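Local coordinates for protein Plm1 (Streptomyces sp. HK803, PDB 4HXY) that probably uses NADPH to reduce the beta-keto group of the growing chain, as the ketoreductase of the first module of phoslactomycin polyketide biosynthesis, at residues Glu133-Asp137 and Ala138-Ala142; Leu386-Pro389 and Ala390-Ala394; Ala286-Ala290 and Glu291-Ala295; Ala304-Leu307 and Asp308-Pro312. All coordinates share one frame; numbering follows the deposited sequence. Where two conformers were deposited one is given.

Contact 1 (Glu133-Asp137 and Ala138-Ala142); sequences ERIDD and ATRRA
Asp-136 OD1 accepts two hydrogen bonds from Thr-139, one from the backbone N at 2.8 Å and one from the hydroxyl, OG1, at 2.7 Å. The donors come from opposite faces of the carboxylate: N lies nearly in line with the C-O bond, whereas OG1 sits 37° out of the plane. Asp-136 is thereby the N-cap of helix 137-148, and its chi1 of 61°, with CG between backbone N and carbonyl carbon, turns OD1 back over the first helical turn. Arg-140 N bonds to Asp-136 O at 3.0 Å and Arg-141 N to Asp-137 O at 3.1 Å. Asp-137 OD1 and Arg-140 NH1 form only a long salt bridge of 3.9 Å; Arg-140 turns its NE and NH2 to Ala-37 O and Ser-40 OG. The Arg-141 guanidinium lays one face over Asp-137 O. Apolar contact is slight: Ile-135 CG2 meets Arg-140 CG at 3.6 Å, and Ile-135 also packs on helix 36-39. With an alanine in place of Thr-139, the cap would probably keep its amide bond but lose the hydroxyl grip, leaving the Asp-136 carboxylate freer to turn. The carboxylates of Asp-136 and Asp-137 would probably interact favourably with the helix dipole.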
ATOM      1  N   GLU A 133     -17.299   3.101 -11.517  0.50 12.62           N
ATOM      2  CA  GLU A 133     -16.881   3.840 -12.701  0.50 13.30           C
ATOM      3  C   GLU A 133     -18.056   4.610 -13.310  0.50 13.12           C
ATOM      4  O   GLU A 133     -17.967   5.820 -13.539  0.50 13.47           O
ATOM      5  CB  GLU A 133     -16.291   2.877 -13.731  0.50 13.80           C
ATOM      6  CG  GLU A 133     -14.877   2.397 -13.448  0.50 15.53           C
ATOM      7  CD  GLU A 133     -13.818   3.233 -14.158  0.50 18.39           C
ATOM      8  OE1 GLU A 133     -13.326   2.790 -15.223  0.50 20.58           O
ATOM      9  OE2 GLU A 133     -13.488   4.334 -13.664  0.50 19.84           O
ATOM     10  N   ARG A 134     -19.157   3.910 -13.558  1.00 13.21           N
ATOM     11  CA  ARG A 134     -20.357   4.516 -14.114  1.00 13.12           C
ATOM     12  C   ARG A 134     -21.178   5.101 -12.981  1.00 13.05           C
ATOM     13  O   ARG A 134     -21.652   4.384 -12.112  1.00 13.31           O
ATOM     14  CB  ARG A 134     -21.160   3.497 -14.921  1.00 13.62           C
ATOM     15  CG  ARG A 134     -22.543   3.986 -15.403  1.00 14.84           C
ATOM     16  CD  ARG A 134     -22.472   5.272 -16.225  1.00 14.10           C
ATOM     17  NE  ARG A 134     -21.575   5.183 -17.363  1.00 14.94           N
ATOM     18  CZ  ARG A 134     -21.881   4.689 -18.565  1.00 15.96           C
ATOM     19  NH1 ARG A 134     -23.105   4.224 -18.812  1.00 17.42           N
ATOM     20  NH2 ARG A 134     -20.977   4.667 -19.540  1.00 14.12           N
ATOM     21  N   ILE A 135     -21.303   6.419 -12.983  1.00 13.00           N
ATOM     22  CA  ILE A 135     -22.072   7.108 -11.968  1.00 14.03           C
ATOM     23  C   ILE A 135     -23.540   7.159 -12.372  1.00 15.17           C
ATOM     24  O   ILE A 135     -23.960   7.990 -13.174  1.00 15.80           O
ATOM     25  CB  ILE A 135     -21.504   8.500 -11.721  1.00 14.16           C
ATOM     26  CG1 ILE A 135     -20.054   8.373 -11.242  1.00 15.83           C
ATOM     27  CG2 ILE A 135     -22.321   9.222 -10.647  1.00 12.97           C
ATOM     28  CD1 ILE A 135     -19.287   9.663 -11.255  1.00 15.43           C
ATOM     29  N   ASP A 136     -24.305   6.235 -11.818  1.00 15.98           N
ATOM     30  CA  ASP A 136     -25.749   6.242 -11.993  1.00 17.56           C
ATOM     31  C   ASP A 136     -26.398   7.113 -10.913  1.00 18.09           C
ATOM     32  O   ASP A 136     -25.713   7.664 -10.041  1.00 16.78           O
ATOM     33  CB  ASP A 136     -26.300   4.805 -12.039  1.00 18.05           C
ATOM     34  CG  ASP A 136     -26.033   4.005 -10.762  1.00 20.33           C
ATOM     35  OD1 ASP A 136     -25.605   4.580  -9.740  1.00 19.89           O
ATOM     36  OD2 ASP A 136     -26.248   2.776 -10.798  1.00 23.36           O
ATOM     37  N   ASP A 137     -27.719   7.272 -10.986  1.00 19.22           N
ATOM     38  CA  ASP A 137     -28.436   8.079  -9.997  1.00 20.29           C
ATOM     39  C   ASP A 137     -28.271   7.567  -8.563  1.00 19.13           C
ATOM     40  O   ASP A 137     -28.188   8.364  -7.621  1.00 20.42           O
ATOM     41  CB  ASP A 137     -29.937   8.189 -10.358  1.00 21.54           C
ATOM     42  CG  ASP A 137     -30.258   9.393 -11.262  1.00 25.79           C
ATOM     43  OD1 ASP A 137     -29.612  10.477 -11.148  1.00 31.92           O
ATOM     44  OD2 ASP A 137     -31.192   9.256 -12.090  1.00 31.44           O
ATOM     45  N   ALA A 138     -28.228   6.250  -8.382  1.00 17.79           N
ATOM     46  CA  ALA A 138     -28.044   5.650  -7.066  1.00 17.54           C
ATOM     47  C   ALA A 138     -26.692   6.072  -6.482  1.00 16.85           C
ATOM     48  O   ALA A 138     -26.585   6.397  -5.305  1.00 16.89           O
ATOM     49  CB  ALA A 138     -28.116   4.134  -7.154  1.00 17.29           C
ATOM     50  N   THR A 139     -25.671   6.073  -7.326  1.00 16.59           N
ATOM     51  CA  THR A 139     -24.344   6.455  -6.885  1.00 15.95           C
ATOM     52  C   THR A 139     -24.287   7.934  -6.528  1.00 16.58           C
ATOM     53  O   THR A 139     -23.726   8.319  -5.493  1.00 16.35           O
ATOM     54  CB  THR A 139     -23.300   6.134  -7.959  1.00 15.92           C
ATOM     55  OG1 THR A 139     -23.318   4.724  -8.228  1.00 14.98           O
ATOM     56  CG2 THR A 139     -21.926   6.575  -7.489  1.00 15.80           C
ATOM     57  N   ARG A 140     -24.878   8.771  -7.371  1.00 17.31           N
ATOM     58  CA  ARG A 140     -24.987  10.197  -7.063  1.00 18.75           C
ATOM     59  C   ARG A 140     -25.599  10.459  -5.689  1.00 19.38           C
ATOM     60  O   ARG A 140     -25.114  11.301  -4.943  1.00 19.46           O
ATOM     61  CB  ARG A 140     -25.822  10.907  -8.114  1.00 18.98           C
ATOM     62  CG  ARG A 140     -25.105  11.101  -9.402  1.00 18.68           C
ATOM     63  CD  ARG A 140     -26.018  11.758 -10.416  1.00 18.14           C
ATOM     64  NE  ARG A 140     -25.991  13.218 -10.352  1.00 18.65           N
ATOM     65  CZ  ARG A 140     -26.944  13.986  -9.822  1.00 21.27           C
ATOM     66  NH1 ARG A 140     -28.030  13.463  -9.264  1.00 22.69           N
ATOM     67  NH2 ARG A 140     -26.807  15.303  -9.850  1.00 21.79           N
ATOM     68  N   ARG A 141     -26.664   9.731  -5.352  1.00 20.34           N
ATOM     69  CA  ARG A 141     -27.375   9.952  -4.094  1.00 20.92           C
ATOM     70  C   ARG A 141     -26.621   9.455  -2.873  1.00 20.59           C
ATOM     71  O   ARG A 141     -26.702  10.067  -1.803  1.00 21.22           O
ATOM     72  CB  ARG A 141     -28.772   9.316  -4.132  1.00 21.53           C
ATOM     73  CG  ARG A 141     -29.730   9.958  -5.115  1.00 23.95           C
ATOM     74  CD  ARG A 141     -31.173   9.502  -4.824  1.00 28.26           C
ATOM     75  NE  ARG A 141     -31.281   8.037  -4.821  1.00 30.70           N
ATOM     76  CZ  ARG A 141     -31.536   7.280  -5.893  1.00 34.38           C
ATOM     77  NH1 ARG A 141     -31.747   7.822  -7.099  1.00 36.05           N
ATOM     78  NH2 ARG A 141     -31.591   5.956  -5.760  1.00 34.99           N
ATOM     79  N   ALA A 142     -25.894   8.360  -3.033  1.00 20.01           N
ATOM     80  CA  ALA A 142     -25.077   7.843  -1.968  1.00 19.70           C
ATOM     81  C   ALA A 142     -23.969   8.844  -1.635  1.00 19.38           C
ATOM     82  O   ALA A 142     -23.681   9.074  -0.482  1.00 19.65           O
ATOM     83  CB  ALA A 142     -24.493   6.480  -2.342  1.00 19.80           C
TER

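Contact 2 (Leu386-Pro389 and Ala390-Ala394); sequences LLVP and AALQA
Val-388 CG1 rests against Leu-392 CD1 at 3.6 Å, the tight part of this contact. The two side chains run side by side in the same direction, one turn apart. In Val-388 the touching methyl stands opposite the backbone N (chi1 172°), which places it beside the carbonyl and on the side of Leu-392. Beyond them, Val-388 touches His-202 and Leu-392 touches Arg-206, so this face of the turn packs on helix 198-210. Leu-386 and Ala-391 meet less closely, CB to CB at 4.2 Å, but both are buried, Leu-386 lying on Asp-411 of strand 408-412 and Ala-391 on Trp-364. The motif is the first turn of helix 388-400, with Leu-387 at the N-cap position. Leu-387 O receives Ala-391 N at 2.9 Å, and Val-388 O receives Leu-392 N at 2.9 Å with an N-H...O angle of 168°. Pro-389 has no amide hydrogen, which costs nothing in the first turn, where backbone N atoms have no i-4 partner within the helix. The solvent side is looser. Leu-387 leads its branched end away from the helix, and the ring of Pro-389 is exposed; Gln-393 gives only CB, 3.5 Å from Pro-389 O, and in one of its two conformers NE2 bonds to Glu-396 OE1.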
ATOM      1  N   LEU A 386       9.023  -7.388  14.774  1.00  8.40           N
ATOM      2  CA  LEU A 386       8.895  -8.844  14.668  1.00  8.97           C
ATOM      3  C   LEU A 386      10.289  -9.421  14.720  1.00  8.73           C
ATOM      4  O   LEU A 386      11.183  -8.907  14.061  1.00  9.96           O
ATOM      5  CB  LEU A 386       8.288  -9.226  13.324  1.00  9.33           C
ATOM      6  CG  LEU A 386       6.831  -8.855  13.111  1.00 10.62           C
ATOM      7  CD1 LEU A 386       6.473  -8.889  11.598  1.00 12.74           C
ATOM      8  CD2 LEU A 386       5.935  -9.773  13.944  1.00 11.82           C
ATOM      9  N   LEU A 387      10.471 -10.494  15.473  1.00  9.48           N
ATOM     10  CA  LEU A 387      11.743 -11.212  15.429  1.00  9.63           C
ATOM     11  C   LEU A 387      11.882 -11.914  14.077  1.00  9.63           C
ATOM     12  O   LEU A 387      10.898 -12.327  13.470  1.00  9.02           O
ATOM     13  CB  LEU A 387      11.840 -12.186  16.603  1.00 10.54           C
ATOM     14  CG  LEU A 387      11.633 -11.545  17.977  1.00 12.61           C
ATOM     15  CD1 LEU A 387      11.947 -12.562  19.065  1.00 13.47           C
ATOM     16  CD2 LEU A 387      12.482 -10.300  18.104  1.00 14.66           C
ATOM     17  N   VAL A 388      13.107 -11.993  13.576  1.00  9.39           N
ATOM     18  CA  VAL A 388      13.337 -12.496  12.236  1.00  9.70           C
ATOM     19  C   VAL A 388      12.793 -13.918  12.008  1.00 10.21           C
ATOM     20  O   VAL A 388      12.156 -14.170  10.992  1.00  9.70           O
ATOM     21  CB  VAL A 388      14.816 -12.349  11.826  1.00 10.23           C
ATOM     22  CG1 VAL A 388      15.031 -13.061  10.508  1.00 10.13           C
ATOM     23  CG2 VAL A 388      15.191 -10.857  11.722  1.00 10.10           C
ATOM     24  N   PRO A 389      13.001 -14.852  12.960  1.00 11.11           N
ATOM     25  CA  PRO A 389      12.410 -16.168  12.722  1.00 10.95           C
ATOM     26  C   PRO A 389      10.883 -16.140  12.575  1.00 10.23           C
ATOM     27  O   PRO A 389      10.310 -16.839  11.717  1.00  9.98           O
ATOM     28  CB  PRO A 389      12.810 -16.964  13.976  1.00 12.09           C
ATOM     29  CG  PRO A 389      14.037 -16.230  14.516  1.00 12.14           C
ATOM     30  CD  PRO A 389      13.764 -14.797  14.223  1.00 11.09           C
ATOM     31  N   ALA A 390      10.233 -15.341  13.416  1.00  9.06           N
ATOM     32  CA  ALA A 390       8.778 -15.214  13.384  1.00  8.79           C
ATOM     33  C   ALA A 390       8.321 -14.596  12.066  1.00  7.89           C
ATOM     34  O   ALA A 390       7.305 -15.012  11.489  1.00  8.22           O
ATOM     35  CB  ALA A 390       8.292 -14.375  14.551  1.00  8.49           C
ATOM     36  N   ALA A 391       9.041 -13.578  11.602  1.00  7.95           N
ATOM     37  CA  ALA A 391       8.675 -12.909  10.366  1.00  7.71           C
ATOM     38  C   ALA A 391       8.809 -13.842   9.166  1.00  8.00           C
ATOM     39  O   ALA A 391       7.946 -13.910   8.290  1.00  7.58           O
ATOM     40  CB  ALA A 391       9.531 -11.664  10.167  1.00  8.29           C
ATOM     41  N   LEU A 392       9.920 -14.570   9.125  1.00  8.47           N
ATOM     42  CA  LEU A 392      10.156 -15.481   8.015  1.00  8.13           C
ATOM     43  C   LEU A 392       9.137 -16.625   8.002  1.00  8.26           C
ATOM     44  O   LEU A 392       8.727 -17.093   6.921  1.00  8.77           O
ATOM     45  CB  LEU A 392      11.602 -16.003   8.061  1.00  8.28           C
ATOM     46  CG  LEU A 392      12.667 -14.980   7.665  1.00  8.39           C
ATOM     47  CD1 LEU A 392      14.077 -15.509   8.002  1.00 10.40           C
ATOM     48  CD2 LEU A 392      12.572 -14.587   6.192  1.00 11.24           C
ATOM     49  N   GLN A 393       8.738 -17.103   9.175  0.50  8.20           N
ATOM     50  CA  GLN A 393       7.715 -18.139   9.240  0.50  8.70           C
ATOM     51  C   GLN A 393       6.395 -17.589   8.717  0.50  8.30           C
ATOM     52  O   GLN A 393       5.715 -18.241   7.920  0.50  7.87           O
ATOM     53  CB  GLN A 393       7.540 -18.680  10.652  0.50  8.87           C
ATOM     54  CG  GLN A 393       6.421 -19.700  10.763  0.50 10.98           C
ATOM     55  CD  GLN A 393       6.738 -20.999  10.062  0.50 14.58           C
ATOM     56  OE1 GLN A 393       7.546 -21.797  10.548  0.50 18.13           O
ATOM     57  NE2 GLN A 393       6.095 -21.231   8.918  0.50 16.73           N
ATOM     58  N   ALA A 394       6.056 -16.362   9.109  1.00  7.96           N
ATOM     59  CA  ALA A 394       4.824 -15.754   8.615  1.00  7.31           C
ATOM     60  C   ALA A 394       4.876 -15.526   7.115  1.00  7.00           C
ATOM     61  O   ALA A 394       3.872 -15.661   6.431  1.00  7.45           O
ATOM     62  CB  ALA A 394       4.536 -14.432   9.368  1.00  7.79           C
TER

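Contact 3 (Ala286-Ala290 and Glu291-Ala295); sequences AETGA and EELAA
Gly-289 O takes the shortest hydrogen bond of this contact, from Leu-293 N at 2.8 Å. The bond is straight, with an N-H...O angle of 165°. The next one runs from Ala-294 N to Ala-290 O at 2.9 Å. Beside the first bond, Thr-288 brings its methyl over the turn: CG2 stands 3.9 Å from Leu-293 N and 4.0 Å from Leu-293 CB. The chi1 of -57° sets that methyl opposite the backbone N of Thr-288 and leaves OG1 on the other branch, where it bonds to Arg-284 O, so the hydroxyl faces back along the loop while the methyl faces the helix. These residues form the amino-terminal turn of helix 290-310, which follows the loop after strand 270-275 within the Rossmann-type ketoreductase domain. Gly-289 occupies the N-cap position but, as a glycine, has no side chain to offer the amides of the first turn. Leu-293 uses CB alone here, 3.6 Å from Gly-289 O. Its CG is anti to the backbone N (chi1 -175°), and the rest of the side chain leads away to pack on Ala-67 and Leu-71 of helix 67-77. That same helix supplies His-75, whose NE2 bonds to Thr-288 O. On the exposed side, the Glu-291 chain runs extended, and Glu-292 bends away after its CB passes Gly-289 O.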
ATOM      1  N   ALA A 286       2.777  18.584   3.318  1.00 11.04           N
ATOM      2  CA  ALA A 286       3.021  20.007   3.054  1.00 12.35           C
ATOM      3  C   ALA A 286       4.406  20.285   2.465  1.00 13.30           C
ATOM      4  O   ALA A 286       4.581  21.305   1.789  1.00 15.03           O
ATOM      5  CB  ALA A 286       2.830  20.836   4.315  1.00 12.85           C
ATOM      6  N   GLU A 287       5.372  19.408   2.752  1.00 13.72           N
ATOM      7  CA  GLU A 287       6.735  19.553   2.286  1.00 14.12           C
ATOM      8  C   GLU A 287       7.069  18.607   1.124  1.00 13.24           C
ATOM      9  O   GLU A 287       8.203  18.609   0.658  1.00 13.81           O
ATOM     10  CB  GLU A 287       7.722  19.282   3.430  1.00 15.13           C
ATOM     11  CG  GLU A 287       7.919  20.443   4.414  1.00 20.76           C
ATOM     12  CD  GLU A 287       6.672  20.869   5.136  1.00 27.45           C
ATOM     13  OE1 GLU A 287       6.179  21.990   4.864  1.00 32.96           O
ATOM     14  OE2 GLU A 287       6.184  20.098   5.994  1.00 32.93           O
ATOM     15  N   THR A 288       6.105  17.809   0.682  1.00 12.00           N
ATOM     16  CA  THR A 288       6.316  16.837  -0.403  1.00 11.62           C
ATOM     17  C   THR A 288       5.842  17.371  -1.754  1.00 10.67           C
ATOM     18  O   THR A 288       4.652  17.591  -1.949  1.00 10.99           O
ATOM     19  CB  THR A 288       5.568  15.517  -0.127  1.00 11.98           C
ATOM     20  OG1 THR A 288       5.986  14.971   1.123  1.00 12.79           O
ATOM     21  CG2 THR A 288       5.894  14.495  -1.204  1.00 11.65           C
ATOM     22  N   GLY A 289       6.761  17.566  -2.701  1.00  9.74           N
ATOM     23  CA  GLY A 289       6.378  17.925  -4.061  1.00  9.00           C
ATOM     24  C   GLY A 289       6.114  16.698  -4.915  1.00  8.46           C
ATOM     25  O   GLY A 289       6.478  15.588  -4.506  1.00  7.60           O
ATOM     26  N   ALA A 290       5.526  16.903  -6.092  1.00  8.52           N
ATOM     27  CA  ALA A 290       5.194  15.810  -7.007  1.00  8.57           C
ATOM     28  C   ALA A 290       6.423  15.000  -7.385  1.00  8.54           C
ATOM     29  O   ALA A 290       6.353  13.764  -7.498  1.00  8.88           O
ATOM     30  CB  ALA A 290       4.498  16.321  -8.282  1.00  9.07           C
ATOM     31  N   GLU A 291       7.535  15.686  -7.634  1.00  8.86           N
ATOM     32  CA  GLU A 291       8.759  14.986  -8.038  1.00  9.21           C
ATOM     33  C   GLU A 291       9.295  14.072  -6.915  1.00  9.25           C
ATOM     34  O   GLU A 291       9.683  12.907  -7.145  1.00  8.59           O
ATOM     35  CB  GLU A 291       9.811  15.990  -8.499  1.00 10.60           C
ATOM     36  CG  GLU A 291      11.060  15.327  -9.043  1.00 10.67           C
ATOM     37  CD  GLU A 291      12.094  16.299  -9.575  1.00 13.97           C
ATOM     38  OE1 GLU A 291      11.862  17.540  -9.559  1.00 13.98           O
ATOM     39  OE2 GLU A 291      13.156  15.794 -10.022  1.00 12.36           O
ATOM     40  N   GLU A 292       9.297  14.599  -5.692  1.00  8.91           N
ATOM     41  CA  GLU A 292       9.710  13.808  -4.542  1.00  9.59           C
ATOM     42  C   GLU A 292       8.736  12.674  -4.257  1.00  7.66           C
ATOM     43  O   GLU A 292       9.173  11.576  -3.934  1.00  7.90           O
ATOM     44  CB  GLU A 292       9.978  14.672  -3.314  1.00 11.12           C
ATOM     45  CG  GLU A 292      11.441  15.172  -3.283  1.00 15.43           C
ATOM     46  CD  GLU A 292      12.481  14.039  -3.429  1.00 21.35           C
ATOM     47  OE1 GLU A 292      12.399  13.022  -2.682  1.00 24.29           O
ATOM     48  OE2 GLU A 292      13.382  14.156  -4.308  1.00 24.40           O
ATOM     49  N   LEU A 293       7.436  12.924  -4.398  1.00  7.55           N
ATOM     50  CA  LEU A 293       6.430  11.833  -4.265  1.00  7.38           C
ATOM     51  C   LEU A 293       6.760  10.712  -5.257  1.00  6.99           C
ATOM     52  O   LEU A 293       6.763   9.526  -4.907  1.00  7.17           O
ATOM     53  CB  LEU A 293       4.995  12.333  -4.483  1.00  7.02           C
ATOM     54  CG  LEU A 293       3.902  11.283  -4.245  1.00  8.21           C
ATOM     55  CD1 LEU A 293       3.855  10.962  -2.772  1.00 10.90           C
ATOM     56  CD2 LEU A 293       2.530  11.735  -4.751  1.00  9.27           C
ATOM     57  N   ALA A 294       7.029  11.086  -6.497  1.00  7.10           N
ATOM     58  CA  ALA A 294       7.362  10.096  -7.513  1.00  6.93           C
ATOM     59  C   ALA A 294       8.635   9.339  -7.158  1.00  7.16           C
ATOM     60  O   ALA A 294       8.711   8.113  -7.336  1.00  8.22           O
ATOM     61  CB  ALA A 294       7.490  10.745  -8.879  1.00  6.88           C
ATOM     62  N   ALA A 295       9.656  10.047  -6.688  1.00  7.51           N
ATOM     63  CA  ALA A 295      10.910   9.393  -6.250  1.00  6.75           C
ATOM     64  C   ALA A 295      10.722   8.426  -5.087  1.00  7.14           C
ATOM     65  O   ALA A 295      11.359   7.355  -5.030  1.00  8.41           O
ATOM     66  CB  ALA A 295      11.969  10.460  -5.886  1.00  7.03           C
TER

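Contact 4 (Ala304-Leu307 and Asp308-Pro312); sequences ALLL and DELLP
The last turns of helix 290-310, within the Rossmann-type ketoreductase domain, hold this contact, in which four backbone bonds run from residue i+4 back to residue i. Three are regular, such as Leu-310 N to Leu-306 O at 2.9 Å. The fourth, Leu-311 N to Leu-307 O at 3.0 Å, is weak, its N-H...O angle only 127°, as expected where Leu-311 leaves helical geometry. Two leucine pairs line the turn. Leu-306 CD1 meets Leu-310 CD1 at 3.7 Å, the side chains meeting at a slant; chi1 of -176° in Leu-306 swings its branch toward the following turn, and both leucines continue onto helix 253-265, at Met-256 and Ile-260. Leu-307 and Leu-311 lie side by side, CD2 to CD1 at 4.1 Å, and reach strand 270-275. An alanine in place of Leu-310 would probably leave a gap beside Leu-306 CD1 and weaken the packing against Ile-260. The polar side gathers on Leu-305 O, which accepts Glu-309 N at 3.0 Å. One water donates to Leu-305 O at 2.7 Å and to Asp-308 OD2 at 3.1 Å. A second donates to Glu-309 OE1 at 2.9 Å and only weakly to Leu-305 O. Both carboxylates also have charged partners: Asp-308 forms salt bridges with Arg-349 and Arg-348, and Glu-309 with Arg-253. The helix end thus divides its chemistry between paired leucines and acids that pair with arginines of the two neighbouring helices; Arg-348 and Arg-349 would probably stabilise the ionised form of the buried Asp-308.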
ATOM      1  N   ALA A 304       7.656  -2.834  -9.178  1.00  7.16           N
ATOM      2  CA  ALA A 304       6.694  -3.921  -9.147  1.00  5.91           C
ATOM      3  C   ALA A 304       5.911  -4.061 -10.446  1.00  6.57           C
ATOM      4  O   ALA A 304       5.667  -5.192 -10.903  1.00  7.35           O
ATOM      5  CB  ALA A 304       5.748  -3.752  -7.971  1.00  6.19           C
ATOM      6  N   LEU A 305       5.515  -2.923 -11.028  1.00  6.29           N
ATOM      7  CA  LEU A 305       4.759  -2.910 -12.265  1.00  6.80           C
ATOM      8  C   LEU A 305       5.619  -3.454 -13.399  1.00  7.45           C
ATOM      9  O   LEU A 305       5.125  -4.179 -14.260  1.00  8.90           O
ATOM     10  CB  LEU A 305       4.292  -1.505 -12.616  1.00  7.11           C
ATOM     11  CG  LEU A 305       3.120  -1.022 -11.755  1.00  7.76           C
ATOM     12  CD1 LEU A 305       2.934   0.498 -11.893  1.00  9.70           C
ATOM     13  CD2 LEU A 305       1.805  -1.755 -12.013  1.00  8.55           C
ATOM     14  N   LEU A 306       6.895  -3.089 -13.393  1.00  7.93           N
ATOM     15  CA  LEU A 306       7.812  -3.573 -14.443  1.00  8.34           C
ATOM     16  C   LEU A 306       8.012  -5.079 -14.295  1.00  8.50           C
ATOM     17  O   LEU A 306       7.936  -5.823 -15.285  1.00  9.02           O
ATOM     18  CB  LEU A 306       9.144  -2.842 -14.365  1.00  8.37           C
ATOM     19  CG  LEU A 306      10.191  -3.161 -15.439  1.00  9.91           C
ATOM     20  CD1 LEU A 306       9.654  -2.922 -16.846  1.00 11.44           C
ATOM     21  CD2 LEU A 306      11.440  -2.335 -15.181  1.00 10.47           C
ATOM     22  N   LEU A 307       8.191  -5.544 -13.058  1.00  8.69           N
ATOM     23  CA  LEU A 307       8.347  -6.979 -12.806  1.00  9.14           C
ATOM     24  C   LEU A 307       7.118  -7.761 -13.248  1.00  9.21           C
ATOM     25  O   LEU A 307       7.231  -8.835 -13.821  1.00  9.51           O
ATOM     26  CB  LEU A 307       8.619  -7.266 -11.339  1.00  9.44           C
ATOM     27  CG  LEU A 307      10.002  -6.872 -10.822  1.00  9.55           C
ATOM     28  CD1 LEU A 307       9.973  -6.684  -9.298  1.00 11.03           C
ATOM     29  CD2 LEU A 307      11.056  -7.898 -11.234  1.00 12.57           C
ATOM     30  N   ASP A 308       5.938  -7.245 -12.924  1.00  8.56           N
ATOM     31  CA  ASP A 308       4.688  -7.886 -13.286  1.00  8.61           C
ATOM     32  C   ASP A 308       4.594  -8.009 -14.809  1.00  8.58           C
ATOM     33  O   ASP A 308       4.209  -9.058 -15.340  1.00  9.85           O
ATOM     34  CB  ASP A 308       3.504  -7.076 -12.734  1.00  8.34           C
ATOM     35  CG  ASP A 308       2.154  -7.576 -13.229  1.00 11.15           C
ATOM     36  OD1 ASP A 308       1.755  -8.716 -12.931  1.00 13.15           O
ATOM     37  OD2 ASP A 308       1.483  -6.807 -13.924  1.00 14.16           O
ATOM     38  N   GLU A 309       4.945  -6.943 -15.507  1.00  9.13           N
ATOM     39  CA  GLU A 309       4.871  -6.939 -16.964  1.00 10.30           C
ATOM     40  C   GLU A 309       5.851  -7.921 -17.626  1.00 10.60           C
ATOM     41  O   GLU A 309       5.479  -8.660 -18.571  1.00 11.41           O
ATOM     42  CB  GLU A 309       5.080  -5.530 -17.482  1.00 11.26           C
ATOM     43  CG  GLU A 309       4.994  -5.422 -18.999  1.00 15.72           C
ATOM     44  CD  GLU A 309       5.533  -4.116 -19.509  1.00 20.45           C
ATOM     45  OE1 GLU A 309       5.546  -3.132 -18.734  1.00 21.55           O
ATOM     46  OE2 GLU A 309       5.984  -4.084 -20.685  1.00 22.54           O
ATOM     47  N   LEU A 310       7.081  -7.942 -17.141  1.00  9.97           N
ATOM     48  CA  LEU A 310       8.148  -8.717 -17.781  1.00 10.50           C
ATOM     49  C   LEU A 310       8.118 -10.195 -17.384  1.00 10.81           C
ATOM     50  O   LEU A 310       8.771 -11.031 -18.042  1.00 11.91           O
ATOM     51  CB  LEU A 310       9.529  -8.131 -17.449  1.00 10.15           C
ATOM     52  CG  LEU A 310       9.832  -6.694 -17.901  1.00 10.33           C
ATOM     53  CD1 LEU A 310      11.240  -6.248 -17.451  1.00 12.54           C
ATOM     54  CD2 LEU A 310       9.646  -6.530 -19.397  1.00 14.05           C
ATOM     55  N   LEU A 311       7.396 -10.526 -16.321  1.00 11.00           N
ATOM     56  CA  LEU A 311       7.387 -11.889 -15.780  1.00 11.44           C
ATOM     57  C   LEU A 311       5.962 -12.405 -15.593  1.00 13.37           C
ATOM     58  O   LEU A 311       5.489 -12.544 -14.471  1.00 14.05           O
ATOM     59  CB  LEU A 311       8.124 -11.904 -14.449  1.00 10.81           C
ATOM     60  CG  LEU A 311       9.621 -11.654 -14.564  1.00 10.43           C
ATOM     61  CD1 LEU A 311      10.245 -11.439 -13.213  1.00 11.72           C
ATOM     62  CD2 LEU A 311      10.281 -12.848 -15.293  1.00 12.11           C
ATOM     63  N   PRO A 312       5.248 -12.671 -16.695  1.00 15.63           N
ATOM     64  CA  PRO A 312       3.863 -13.173 -16.618  1.00 16.68           C
ATOM     65  C   PRO A 312       3.696 -14.587 -16.082  1.00 17.53           C
ATOM     66  O   PRO A 312       2.588 -14.933 -15.663  1.00 19.32           O
ATOM     67  CB  PRO A 312       3.406 -13.150 -18.082  1.00 16.75           C
ATOM     68  CG  PRO A 312       4.665 -13.273 -18.876  1.00 17.29           C
ATOM     69  CD  PRO A 312       5.693 -12.493 -18.090  1.00 15.69           C
TER
HETATM   70  O   HOH W   1       2.516  -4.105 -15.048  1.00 13.39           O
HETATM   71  O   HOH W   2       4.940  -1.557 -16.377  1.00 36.80           O

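How the contacts relate
Following the chain from the N terminus, contact 1 comes first, where the loop after strand 125-131 enters helix 137-148. Contact 3 opens helix 290-310 after the loop that follows strand 270-275, and contact 4 lies at the far end of that helix, before strand 316-322; their centres are about 25 Å apart. Contact 2 closes the series at the start of helix 388-400. Each is a local turn of continuous chain, so none nests or crosses. Contacts 1 and 2 lie on opposite sides of the chain's centre, their centres about 45 Å apart. Through outside neighbours, contact 1 joins helix 36-39, contact 3 helix 67-77, contact 4 helices 253-265 and 333-351, and contact 2 helix 198-210.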